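Local coordinates for protein epoxyqueuosine reductase (Streptococcus thermophilus, PDB 5D6S) that belongs to the epoxyqueuosine reductase (QueG) family and holds a cobalamin together with two iron-sulfur clusters in one chain, at residues L126-V131 and M310-W315. Sequence-based numbering, arbitrary orientation.
Sequences LDYHYV and MIAGSW
Asp127 lies against Ala312 and Met310, its backbone N donating to Met310 O (2.9 Å) in the plane of that carbonyl; this is the one hydrogen bond between 126-131 and 310-315. The side chain of Asp127 extends with CG anti to the backbone N (chi1 179°), which puts that carbon beside Ala312 CA (3.7 Å); OD1 lies 3.4 Å from Ala312 CB. The same oxygen caps helix 128-144. It accepts from His129 N (3.1 Å), which comes from above the carboxylate plane, and, on its syn lone pair, from His129 ND1 (2.7 Å), with OD1 lying in the plane of the imidazole at its edge. Two donors of one residue thus grip OD1 and fix the turn of the carboxylate, while His129 NE2 is hydrogen-bonded to Asp157 OD2. Ala312 CB also reaches CD2 of Tyr128 (4.3 Å), whose ring lies face over face with that of His129. At the more exposed end, Leu126 and Met310 cross at about a right angle: CB and CG of Met310 both approach Leu126 CD1 (3.8 and 4.1 Å), while the end of the bent methionine chain leads away. Tyr128 also stacks on Tyr191 and touches the cobalamin, so the contact backs onto that pocket. Ser123 OG is hydrogen-bonded to Gly313 N, a second tie near the start of helix 128-144, and the contact joins this helix start to the loop linking helices 301-308 and 318-331.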
# COMPACT_ATOMS: atom_id res chain seq x y z
N LEU A 126 -9.44 -6.68 -7.70
CA LEU A 126 -9.55 -5.42 -8.43
C LEU A 126 -9.17 -4.16 -7.67
O LEU A 126 -9.54 -3.99 -6.52
CB LEU A 126 -10.96 -5.22 -8.98
CG LEU A 126 -10.85 -4.69 -10.40
CD1 LEU A 126 -10.34 -5.83 -11.26
CD2 LEU A 126 -12.19 -4.23 -10.93
N ASP A 127 -8.41 -3.30 -8.34
CA ASP A 127 -7.84 -2.10 -7.77
C ASP A 127 -8.94 -1.38 -7.03
O ASP A 127 -9.94 -0.97 -7.63
CB ASP A 127 -7.31 -1.22 -8.88
CG ASP A 127 -6.72 0.10 -8.38
OD1 ASP A 127 -6.64 0.31 -7.16
OD2 ASP A 127 -6.35 0.94 -9.22
N TYR A 128 -8.76 -1.22 -5.71
CA TYR A 128 -9.76 -0.53 -4.89
C TYR A 128 -10.18 0.82 -5.49
O TYR A 128 -11.35 1.17 -5.46
CB TYR A 128 -9.30 -0.40 -3.42
CG TYR A 128 -8.21 0.60 -3.08
CD1 TYR A 128 -8.51 1.95 -2.87
CD2 TYR A 128 -6.89 0.21 -2.93
CE1 TYR A 128 -7.53 2.86 -2.52
CE2 TYR A 128 -5.91 1.12 -2.61
CZ TYR A 128 -6.24 2.46 -2.40
OH TYR A 128 -5.27 3.39 -2.08
N HIS A 129 -9.23 1.57 -6.03
CA HIS A 129 -9.55 2.85 -6.65
C HIS A 129 -10.71 2.71 -7.61
O HIS A 129 -11.58 3.54 -7.63
CB HIS A 129 -8.36 3.46 -7.43
CG HIS A 129 -7.16 3.76 -6.58
ND1 HIS A 129 -6.25 2.80 -6.20
CD2 HIS A 129 -6.72 4.92 -6.04
CE1 HIS A 129 -5.30 3.35 -5.46
NE2 HIS A 129 -5.57 4.64 -5.35
N TYR A 130 -10.68 1.69 -8.45
CA TYR A 130 -11.78 1.52 -9.39
C TYR A 130 -13.06 1.08 -8.66
O TYR A 130 -14.15 1.58 -8.94
CB TYR A 130 -11.47 0.52 -10.51
CG TYR A 130 -12.76 0.12 -11.15
CD1 TYR A 130 -13.49 1.02 -11.93
CD2 TYR A 130 -13.34 -1.13 -10.87
CE1 TYR A 130 -14.72 0.67 -12.47
CE2 TYR A 130 -14.58 -1.49 -11.40
CZ TYR A 130 -15.26 -0.59 -12.19
OH TYR A 130 -16.49 -0.94 -12.71
N VAL A 131 -12.93 0.13 -7.73
CA VAL A 131 -14.09 -0.41 -7.03
C VAL A 131 -14.86 0.71 -6.30
O VAL A 131 -16.07 0.82 -6.44
CB VAL A 131 -13.70 -1.53 -6.03
CG1 VAL A 131 -14.92 -2.04 -5.28
CG2 VAL A 131 -13.04 -2.71 -6.74
N MET A 310 -4.69 -5.13 -13.35
CA MET A 310 -5.95 -4.80 -12.71
C MET A 310 -5.78 -4.50 -11.22
O MET A 310 -6.70 -3.98 -10.61
CB MET A 310 -6.90 -5.99 -12.82
CG MET A 310 -6.53 -7.11 -11.85
SD MET A 310 -6.38 -8.76 -12.55
CE MET A 310 -5.15 -8.54 -13.83
N ILE A 311 -4.66 -4.91 -10.63
CA ILE A 311 -4.49 -4.72 -9.18
C ILE A 311 -3.90 -3.34 -8.86
O ILE A 311 -3.25 -2.70 -9.68
CB ILE A 311 -3.64 -5.85 -8.50
CG1 ILE A 311 -2.16 -5.76 -8.86
CG2 ILE A 311 -4.18 -7.23 -8.85
CD1 ILE A 311 -1.27 -6.61 -7.98
N ALA A 312 -4.12 -2.91 -7.63
CA ALA A 312 -3.64 -1.61 -7.17
C ALA A 312 -2.13 -1.51 -7.34
O ALA A 312 -1.61 -0.47 -7.78
CB ALA A 312 -4.02 -1.39 -5.73
N GLY A 313 -1.43 -2.58 -6.97
CA GLY A 313 0.03 -2.60 -6.96
C GLY A 313 0.69 -2.46 -8.31
O GLY A 313 1.92 -2.41 -8.38
N SER A 314 -0.11 -2.44 -9.38
CA SER A 314 0.44 -2.34 -10.73
C SER A 314 0.61 -0.91 -11.19
O SER A 314 0.98 -0.67 -12.34
CB SER A 314 -0.45 -3.10 -11.72
OG SER A 314 -1.68 -2.44 -12.01
N TRP A 315 0.37 0.04 -10.31
CA TRP A 315 0.27 1.46 -10.72
C TRP A 315 1.58 2.12 -11.19
O TRP A 315 1.56 3.22 -11.77
CB TRP A 315 -0.36 2.31 -9.60
CG TRP A 315 0.52 2.57 -8.40
CD1 TRP A 315 0.75 1.73 -7.37
CD2 TRP A 315 1.27 3.76 -8.13
NE1 TRP A 315 1.61 2.31 -6.46
CE2 TRP A 315 1.96 3.55 -6.92
CE3 TRP A 315 1.44 4.97 -8.81
CZ2 TRP A 315 2.78 4.51 -6.36
CZ3 TRP A 315 2.26 5.93 -8.26
CH2 TRP A 315 2.93 5.69 -7.04